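Local structure of uncharacterized protein (Cricetid herpesvirus 2, 4ZKQ) at residues P43-I48 and V124-D129; K93-A98 and C160-L165; H117-V122 and R134-K139. The protein binds chemokines and probably acts as a secreted viral decoy receptor that keeps them from their host receptors. All blocks are in the same frame, centred on the assembly; numbering follows the deposited sequence.

Interaction 1: P43-I48 and V124-D129; sequences PVEDII and VQQPSD
P43, just before the first turn of helix 44-51, comes closest in backbone to Q126, their CA atoms 5.6 Å apart, where strand 117-125 has run out into a loop. The proline ring is the middle of the contact. Its CG meets CD of P127 tip to tip at 3.6 Å, its CB rests against CG of Q126, and CG2 of V124 lies 4.0 Å from P43 N. P127 CD is shared: OD2 of D46, in the first turn, approaches it at 3.6 Å as well. The polar edge is looser. E45 CG lies between its backbone N and carbonyl carbon (chi1 60°), and the chain runs on extended to cross Q126 at about a right angle. A water bridges the two residues, accepting from E45 N at 2.9 Å and donating to Q126 OE1 at 2.9 Å. The amide is also gripped through NE2, which bonds D129 OD1 (2.8 Å, 162°). S128 OG lies 3.2 Å from E45 OE2, an uncertain bond, and P127 to D129 are poorly ordered. The contact thus lays the start of a short helix against the end of an edge strand: P43 touches Q133 and V124 touches L135, both of strand 132-143, while V44, I47 and I48 pack on strand 161-169.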
loop_
_atom_site.group_PDB
_atom_site.type_symbol
_atom_site.label_atom_id
_atom_site.label_comp_id
_atom_site.label_asym_id
_atom_site.label_seq_id
_atom_site.Cartn_x
_atom_site.Cartn_y
_atom_site.Cartn_z
ATOM N N PRO A 43 13.556 11.637 -12.769
ATOM C CA PRO A 43 12.769 12.442 -11.831
ATOM C C PRO A 43 11.564 11.662 -11.312
ATOM O O PRO A 43 11.150 10.688 -11.941
ATOM C CB PRO A 43 12.331 13.646 -12.674
ATOM C CG PRO A 43 12.398 13.180 -14.076
ATOM C CD PRO A 43 13.518 12.182 -14.136
ATOM N N VAL A 44 11.017 12.102 -10.187
ATOM C CA VAL A 44 9.873 11.453 -9.552
ATOM C C VAL A 44 8.712 11.204 -10.518
ATOM O O VAL A 44 8.130 10.121 -10.534
ATOM C CB VAL A 44 9.369 12.305 -8.365
ATOM C CG1 VAL A 44 8.007 11.844 -7.874
ATOM C CG2 VAL A 44 10.379 12.279 -7.229
ATOM N N GLU A 45 8.369 12.208 -11.321
ATOM C CA GLU A 45 7.181 12.108 -12.155
ATOM C C GLU A 45 7.375 11.066 -13.255
ATOM O O GLU A 45 6.417 10.417 -13.677
ATOM C CB GLU A 45 6.823 13.477 -12.757
ATOM C CG GLU A 45 7.911 14.087 -13.628
ATOM C CD GLU A 45 7.661 15.555 -13.942
ATOM O OE1 GLU A 45 6.742 16.151 -13.343
ATOM O OE2 GLU A 45 8.387 16.111 -14.791
ATOM N N ASP A 46 8.616 10.889 -13.703
ATOM C CA ASP A 46 8.921 9.882 -14.707
ATOM C C ASP A 46 8.895 8.491 -14.095
ATOM O O ASP A 46 8.452 7.542 -14.734
ATOM C CB ASP A 46 10.286 10.126 -15.354
ATOM C CG ASP A 46 10.273 11.275 -16.356
ATOM O OD1 ASP A 46 9.193 11.841 -16.628
ATOM O OD2 ASP A 46 11.355 11.598 -16.883
ATOM N N ILE A 47 9.401 8.365 -12.871
ATOM C CA ILE A 47 9.287 7.106 -12.139
ATOM C C ILE A 47 7.820 6.708 -12.058
ATOM O O ILE A 47 7.463 5.556 -12.305
ATOM C CB ILE A 47 9.858 7.201 -10.710
ATOM C CG1 ILE A 47 11.362 7.477 -10.747
ATOM C CG2 ILE A 47 9.575 5.911 -9.928
ATOM C CD1 ILE A 47 11.960 7.828 -9.391
ATOM N N ILE A 48 6.968 7.661 -11.695
ATOM C CA ILE A 48 5.549 7.367 -11.560
ATOM C C ILE A 48 4.960 6.955 -12.916
ATOM O O ILE A 48 4.275 5.931 -13.032
ATOM C CB ILE A 48 4.778 8.574 -10.995
ATOM C CG1 ILE A 48 5.226 8.832 -9.552
ATOM C CG2 ILE A 48 3.265 8.324 -11.056
ATOM C CD1 ILE A 48 4.802 10.157 -9.006
ATOM N N VAL A 124 19.440 14.387 -10.758
ATOM C CA VAL A 124 18.855 14.004 -12.039
ATOM C C VAL A 124 18.361 15.248 -12.767
ATOM O O VAL A 124 18.111 16.280 -12.145
ATOM C CB VAL A 124 17.679 13.012 -11.872
ATOM C CG1 VAL A 124 18.150 11.708 -11.230
ATOM C CG2 VAL A 124 16.559 13.640 -11.057
ATOM N N GLN A 125 18.227 15.138 -14.085
ATOM C CA GLN A 125 17.668 16.209 -14.901
ATOM C C GLN A 125 16.206 15.937 -15.204
ATOM O O GLN A 125 15.866 14.867 -15.704
ATOM C CB GLN A 125 18.440 16.355 -16.210
ATOM C CG GLN A 125 17.886 17.450 -17.109
ATOM C CD GLN A 125 18.869 17.893 -18.172
ATOM O OE1 GLN A 125 19.485 17.070 -18.849
ATOM N NE2 GLN A 125 19.031 19.204 -18.314
ATOM N N GLN A 126 15.348 16.909 -14.911
ATOM C CA GLN A 126 13.917 16.767 -15.159
ATOM C C GLN A 126 13.602 17.182 -16.600
ATOM O O GLN A 126 13.624 18.370 -16.910
ATOM C CB GLN A 126 13.112 17.611 -14.164
ATOM C CG GLN A 126 11.622 17.317 -14.178
ATOM C CD GLN A 126 10.877 18.013 -13.058
ATOM O OE1 GLN A 126 10.193 17.373 -12.258
ATOM N NE2 GLN A 126 11.000 19.331 -12.997
ATOM N N PRO A 127 13.312 16.206 -17.485
ATOM C CA PRO A 127 13.158 16.543 -18.909
ATOM C C PRO A 127 12.030 17.532 -19.202
ATOM O O PRO A 127 12.074 18.206 -20.233
ATOM C CB PRO A 127 12.853 15.186 -19.561
ATOM C CG PRO A 127 13.324 14.166 -18.593
ATOM C CD PRO A 127 13.088 14.769 -17.248
ATOM N N SER A 128 11.039 17.614 -18.318
ATOM C CA SER A 128 9.891 18.490 -18.543
ATOM C C SER A 128 10.327 19.951 -18.633
ATOM O O SER A 128 10.130 20.597 -19.662
ATOM C CB SER A 128 8.850 18.317 -17.432
ATOM O OG SER A 128 9.324 18.816 -16.193
ATOM N N ASP A 129 10.923 20.460 -17.559
ATOM C CA ASP A 129 11.390 21.846 -17.512
ATOM C C ASP A 129 12.916 21.948 -17.596
ATOM O O ASP A 129 13.474 23.043 -17.535
ATOM C CB ASP A 129 10.887 22.532 -16.236
ATOM C CG ASP A 129 11.168 21.724 -14.980
ATOM O OD1 ASP A 129 12.094 20.886 -14.994
ATOM O OD2 ASP A 129 10.459 21.929 -13.969
HETATM O O HOH W 1 9.116 15.014 -10.955
#

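Interaction 2: K93-A98 and C160-L165; sequences KWECPA and CIQEAL
The indole of W94 carries C160 on one face: CB sits 3.5 Å from the centroid of the six-membered ring, only 10° off its normal, a CH-pi contact. C160 SG is 4.5 Å from the centroid of the W94 six-membered ring, placed obliquely, and CG1 of I161 approaches CZ3 and CE3, also obliquely. The W94 and F121 rings meet edge-to-face. W94 CG stands anti to the backbone N (chi1 -178°); W94 and I161 form a non-hydrogen-bonded pair with their side chains on one face of the sheet. C160 SG, beside the ring, joins C96 SG in a disulfide of 2.0 Å. Backbone bonds run on antiparallel: K93 N to E163 O, Q162 N to K93 O, and E95 N to C160 O at 2.7 Å and nearly straight (171°). Q162 is bent at chi2, and its NE2 bonds E95 O at 2.7 Å, in the carbonyl plane, on a lone pair. K93 NZ makes a salt bridge to E95 OE1 at 2.7 Å. Covalent, aromatic and polar links therefore act together where strand 85-94 ends: the disulfide ties the departing loop to the residue just before strand 161-169, while Q162 satisfies a carbonyl that has left the regular strand pairing.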
loop_
_atom_site.group_PDB
_atom_site.type_symbol
_atom_site.label_atom_id
_atom_site.label_comp_id
_atom_site.label_asym_id
_atom_site.label_seq_id
_atom_site.Cartn_x
_atom_site.Cartn_y
_atom_site.Cartn_z
ATOM N N LYS A 93 12.515 14.419 -2.648
ATOM C CA LYS A 93 13.140 15.595 -3.229
ATOM C C LYS A 93 13.736 16.461 -2.130
ATOM O O LYS A 93 13.047 16.830 -1.180
ATOM C CB LYS A 93 12.137 16.399 -4.052
ATOM C CG LYS A 93 12.714 17.708 -4.548
ATOM C CD LYS A 93 12.137 18.113 -5.883
ATOM C CE LYS A 93 12.706 19.442 -6.335
ATOM N NZ LYS A 93 12.358 20.539 -5.389
ATOM N N TRP A 94 15.022 16.772 -2.276
ATOM C CA TRP A 94 15.772 17.538 -1.287
ATOM C C TRP A 94 16.088 18.925 -1.834
ATOM O O TRP A 94 16.735 19.054 -2.866
ATOM C CB TRP A 94 17.067 16.811 -0.919
ATOM C CG TRP A 94 17.877 17.504 0.135
ATOM C CD1 TRP A 94 18.928 18.354 -0.063
ATOM C CD2 TRP A 94 17.704 17.403 1.554
ATOM N NE1 TRP A 94 19.420 18.786 1.147
ATOM C CE2 TRP A 94 18.686 18.218 2.154
ATOM C CE3 TRP A 94 16.817 16.702 2.375
ATOM C CZ2 TRP A 94 18.801 18.351 3.535
ATOM C CZ3 TRP A 94 16.933 16.834 3.747
ATOM C CH2 TRP A 94 17.920 17.654 4.314
ATOM N N GLU A 95 15.611 19.958 -1.152
ATOM C CA GLU A 95 15.916 21.328 -1.551
ATOM C C GLU A 95 15.689 22.246 -0.368
ATOM O O GLU A 95 14.554 22.557 -0.016
ATOM C CB GLU A 95 15.064 21.756 -2.750
ATOM C CG GLU A 95 15.425 23.129 -3.304
ATOM C CD GLU A 95 14.858 23.381 -4.693
ATOM O OE1 GLU A 95 14.215 22.473 -5.260
ATOM O OE2 GLU A 95 15.062 24.494 -5.220
ATOM N N CYS A 96 16.785 22.637 0.269
ATOM C CA CYS A 96 16.735 23.490 1.444
ATOM C C CYS A 96 16.575 24.949 1.040
ATOM O O CYS A 96 17.283 25.416 0.146
ATOM C CB CYS A 96 18.005 23.326 2.273
ATOM S SG CYS A 96 18.099 21.799 3.214
ATOM N N PRO A 97 15.644 25.676 1.685
ATOM C CA PRO A 97 15.633 27.135 1.526
ATOM C C PRO A 97 17.007 27.759 1.779
ATOM O O PRO A 97 17.859 27.142 2.423
ATOM C CB PRO A 97 14.624 27.592 2.580
ATOM C CG PRO A 97 13.690 26.448 2.734
ATOM C CD PRO A 97 14.457 25.191 2.415
ATOM N N ALA A 98 17.218 28.971 1.277
ATOM C CA ALA A 98 18.513 29.632 1.402
ATOM C C ALA A 98 18.891 29.857 2.864
ATOM O O ALA A 98 20.051 29.707 3.244
ATOM C CB ALA A 98 18.504 30.955 0.651
ATOM N N CYS A 160 13.437 21.137 3.995
ATOM C CA CYS A 160 14.310 20.695 2.909
ATOM C C CYS A 160 13.686 19.551 2.092
ATOM O O CYS A 160 14.138 19.255 0.988
ATOM C CB CYS A 160 15.668 20.258 3.465
ATOM S SG CYS A 160 16.519 21.530 4.459
ATOM N N ILE A 161 12.652 18.914 2.634
ATOM C CA ILE A 161 12.007 17.800 1.939
ATOM C C ILE A 161 10.682 18.260 1.331
ATOM O O ILE A 161 9.687 18.387 2.032
ATOM C CB ILE A 161 11.771 16.611 2.888
ATOM C CG1 ILE A 161 13.090 16.202 3.558
ATOM C CG2 ILE A 161 11.188 15.425 2.119
ATOM C CD1 ILE A 161 12.908 15.425 4.834
ATOM N N GLN A 162 10.683 18.517 0.024
ATOM C CA GLN A 162 9.492 19.023 -0.662
ATOM C C GLN A 162 8.414 17.960 -0.826
ATOM O O GLN A 162 7.222 18.248 -0.723
ATOM C CB GLN A 162 9.853 19.565 -2.043
ATOM C CG GLN A 162 10.319 21.010 -2.041
ATOM C CD GLN A 162 11.685 21.172 -1.422
ATOM O OE1 GLN A 162 12.474 20.227 -1.379
ATOM N NE2 GLN A 162 11.977 22.372 -0.937
ATOM N N GLU A 163 8.838 16.740 -1.127
ATOM C CA GLU A 163 7.902 15.643 -1.302
ATOM C C GLU A 163 8.617 14.308 -1.191
ATOM O O GLU A 163 9.840 14.229 -1.354
ATOM C CB GLU A 163 7.206 15.747 -2.659
ATOM C CG GLU A 163 8.121 15.455 -3.823
ATOM C CD GLU A 163 7.433 15.584 -5.169
ATOM O OE1 GLU A 163 6.414 16.293 -5.254
ATOM O OE2 GLU A 163 7.921 14.976 -6.140
ATOM N N ALA A 164 7.845 13.261 -0.922
ATOM C CA ALA A 164 8.373 11.910 -0.893
ATOM C C ALA A 164 7.447 10.952 -1.630
ATOM O O ALA A 164 6.251 10.856 -1.340
ATOM C CB ALA A 164 8.585 11.456 0.535
ATOM N N LEU A 165 8.031 10.260 -2.595
ATOM C CA LEU A 165 7.383 9.171 -3.302
ATOM C C LEU A 165 7.713 7.851 -2.641
ATOM O O LEU A 165 8.875 7.589 -2.333
ATOM C CB LEU A 165 7.843 9.141 -4.765
ATOM C CG LEU A 165 7.460 7.906 -5.587
ATOM C CD1 LEU A 165 5.959 7.862 -5.838
ATOM C CD2 LEU A 165 8.241 7.867 -6.894
#

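Interaction 3: H117-V122 and R134-K139; sequences HVPQFV and RLFFAK
F121 and F136 lie side by side and point the same way, the phenylalanine pair of a non-hydrogen-bonded position in an antiparallel hairpin. Their rings are oblique, planes 46° apart, and the close contact is made by a methylene: F136 CB sits over the centre of the F121 ring, 3.7 Å from its centroid. F136 CG lies between its backbone N and carbonyl carbon, and the ring runs on past F121, with CD1 against CG of P119. R134 crosses F121 at about a right angle. Its guanidinium is turned 33° from the ring plane, and F121 CB lies over one guanidinium face, 3.5 Å from NH2 and offset toward the rim. This group is held from elsewhere too, by a salt bridge from NE to E104 and a bond from NH1 to T123.

On the other sheet face, Q120 and F137 run alongside each other. Q120 CB stands above one face of the phenyl ring, offset toward the rim, and farther out Q120 CD comes within 3.3 Å of F137 CZ, the amide tilted 41° to the ring. V122 CG1 meets the same ring in its plane, at the edge, 3.8 Å from CE1. Apart from this group, CB of A138 lies in the plane of the H117 ring, near NE2, while H117 ND1 bonds E115 O.

Paired bonds flank the F121-F136 position: V122 N to L135 O and L135 N to V122 O are 2.9 Å each, while Q120 N to F137 O is longer, at 3.3 Å, and more bent. Strand 117-125 is an outermost strand of its sheet; strand 132-143, its hairpin partner, bonds through R134, F136 and A138 to strand 85-94 on its other side. H117 and A138 touch V109 of strand 108-111.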
loop_
_atom_site.group_PDB
_atom_site.type_symbol
_atom_site.label_atom_id
_atom_site.label_comp_id
_atom_site.label_asym_id
_atom_site.label_seq_id
_atom_site.Cartn_x
_atom_site.Cartn_y
_atom_site.Cartn_z
ATOM N N HIS A 117 19.938 5.196 8.380
ATOM C CA HIS A 117 21.100 5.546 7.579
ATOM C C HIS A 117 20.833 6.828 6.814
ATOM O O HIS A 117 19.684 7.197 6.603
ATOM C CB HIS A 117 21.421 4.426 6.588
ATOM C CG HIS A 117 20.428 4.325 5.472
ATOM N ND1 HIS A 117 19.167 3.799 5.641
ATOM C CD2 HIS A 117 20.498 4.714 4.172
ATOM C CE1 HIS A 117 18.507 3.854 4.496
ATOM N NE2 HIS A 117 19.297 4.401 3.592
ATOM N N VAL A 118 21.896 7.491 6.386
ATOM C CA VAL A 118 21.780 8.596 5.445
ATOM C C VAL A 118 21.471 8.019 4.063
ATOM O O VAL A 118 22.286 7.269 3.524
ATOM C CB VAL A 118 23.075 9.426 5.382
ATOM C CG1 VAL A 118 22.972 10.523 4.337
ATOM C CG2 VAL A 118 23.393 10.017 6.746
ATOM N N PRO A 119 20.305 8.370 3.481
ATOM C CA PRO A 119 19.933 7.759 2.199
ATOM C C PRO A 119 20.902 8.138 1.100
ATOM O O PRO A 119 21.654 9.103 1.240
ATOM C CB PRO A 119 18.535 8.326 1.918
ATOM C CG PRO A 119 18.483 9.609 2.669
ATOM C CD PRO A 119 19.330 9.396 3.900
ATOM N N GLN A 120 20.894 7.370 0.021
ATOM C CA GLN A 120 21.755 7.646 -1.110
ATOM C C GLN A 120 21.200 8.834 -1.886
ATOM O O GLN A 120 20.005 8.877 -2.178
ATOM C CB GLN A 120 21.857 6.418 -1.997
ATOM C CG GLN A 120 22.812 6.569 -3.145
ATOM C CD GLN A 120 23.037 5.267 -3.868
ATOM O OE1 GLN A 120 22.717 4.190 -3.357
ATOM N NE2 GLN A 120 23.578 5.354 -5.071
ATOM N N PHE A 121 22.059 9.804 -2.192
ATOM C CA PHE A 121 21.648 10.995 -2.936
ATOM C C PHE A 121 22.104 10.933 -4.384
ATOM O O PHE A 121 23.167 10.392 -4.689
ATOM C CB PHE A 121 22.206 12.266 -2.289
ATOM C CG PHE A 121 21.403 12.756 -1.119
ATOM C CD1 PHE A 121 21.482 12.122 0.104
ATOM C CD2 PHE A 121 20.575 13.860 -1.242
ATOM C CE1 PHE A 121 20.751 12.570 1.182
ATOM C CE2 PHE A 121 19.840 14.313 -0.169
ATOM C CZ PHE A 121 19.929 13.666 1.047
ATOM N N VAL A 122 21.283 11.488 -5.270
ATOM C CA VAL A 122 21.617 11.608 -6.680
ATOM C C VAL A 122 21.134 12.950 -7.202
ATOM O O VAL A 122 20.282 13.594 -6.589
ATOM C CB VAL A 122 20.986 10.492 -7.537
ATOM C CG1 VAL A 122 21.624 9.151 -7.227
ATOM C CG2 VAL A 122 19.471 10.437 -7.328
ATOM N N ARG A 134 17.786 17.422 -6.863
ATOM C CA ARG A 134 18.488 16.613 -5.884
ATOM C C ARG A 134 17.494 15.657 -5.224
ATOM O O ARG A 134 16.531 16.095 -4.590
ATOM C CB ARG A 134 19.155 17.512 -4.845
ATOM C CG ARG A 134 20.190 16.826 -3.984
ATOM C CD ARG A 134 21.444 16.483 -4.781
ATOM N NE ARG A 134 22.498 15.988 -3.904
ATOM C CZ ARG A 134 23.490 15.186 -4.277
ATOM N NH1 ARG A 134 23.583 14.763 -5.531
ATOM N NH2 ARG A 134 24.391 14.806 -3.384
ATOM N N LEU A 135 17.725 14.356 -5.388
ATOM C CA LEU A 135 16.850 13.336 -4.817
ATOM C C LEU A 135 17.598 12.431 -3.851
ATOM O O LEU A 135 18.798 12.209 -4.009
ATOM C CB LEU A 135 16.238 12.473 -5.918
ATOM C CG LEU A 135 15.456 13.180 -7.024
ATOM C CD1 LEU A 135 15.001 12.174 -8.062
ATOM C CD2 LEU A 135 14.273 13.933 -6.456
ATOM N N PHE A 136 16.882 11.896 -2.863
ATOM C CA PHE A 136 17.428 10.836 -2.024
ATOM C C PHE A 136 16.540 9.598 -2.140
ATOM O O PHE A 136 15.347 9.710 -2.419
ATOM C CB PHE A 136 17.558 11.284 -0.561
ATOM C CG PHE A 136 16.252 11.653 0.105
ATOM C CD1 PHE A 136 15.483 10.694 0.746
ATOM C CD2 PHE A 136 15.824 12.972 0.132
ATOM C CE1 PHE A 136 14.297 11.038 1.373
ATOM C CE2 PHE A 136 14.636 13.324 0.749
ATOM C CZ PHE A 136 13.876 12.357 1.377
ATOM N N PHE A 137 17.120 8.418 -1.954
ATOM C CA PHE A 137 16.322 7.198 -2.012
ATOM C C PHE A 137 16.825 6.071 -1.124
ATOM O O PHE A 137 17.974 6.067 -0.671
ATOM C CB PHE A 137 16.226 6.704 -3.465
ATOM C CG PHE A 137 17.528 6.200 -4.030
ATOM C CD1 PHE A 137 18.398 7.063 -4.671
ATOM C CD2 PHE A 137 17.868 4.856 -3.941
ATOM C CE1 PHE A 137 19.595 6.601 -5.201
ATOM C CE2 PHE A 137 19.068 4.388 -4.472
ATOM C CZ PHE A 137 19.926 5.269 -5.101
ATOM N N ALA A 138 15.928 5.126 -0.858
ATOM C CA ALA A 138 16.250 3.932 -0.083
ATOM C C ALA A 138 15.292 2.830 -0.470
ATOM O O ALA A 138 14.132 3.091 -0.785
ATOM C CB ALA A 138 16.167 4.202 1.403
ATOM N N LYS A 139 15.785 1.599 -0.432
ATOM C CA LYS A 139 14.987 0.436 -0.787
ATOM C C LYS A 139 14.688 -0.400 0.448
ATOM O O LYS A 139 15.564 -0.610 1.287
ATOM C CB LYS A 139 15.724 -0.394 -1.841
ATOM C CG LYS A 139 14.964 -1.604 -2.320
ATOM C CD LYS A 139 15.660 -2.209 -3.529
ATOM C CE LYS A 139 15.102 -3.575 -3.872
ATOM N NZ LYS A 139 15.968 -4.280 -4.848
#

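Overall arrangement
All three contacts reach the same mixed sheet. Interaction 3 pairs its outermost strand 117-125 with strand 132-143; interaction 2 lies two strand pairings inward, between strands 85-94 and 161-169; interaction 1 sets helix 44-51 against the C-terminal end of strand 117-125. Interaction 3 is the most buried, with half of its touching residues inside, and interaction 1 the most exposed. Interaction 1 has a proline and valine centre with a water-bridged, poorly ordered rim, interaction 2 is closed by a disulfide, and interaction 3 is mainly backbone pairing with aromatic side chains. They touch one another: L165 takes I47 and I48, V124 packs on L135, and W94 N lies 2.8 Å from R134 O, a probable hydrogen bond.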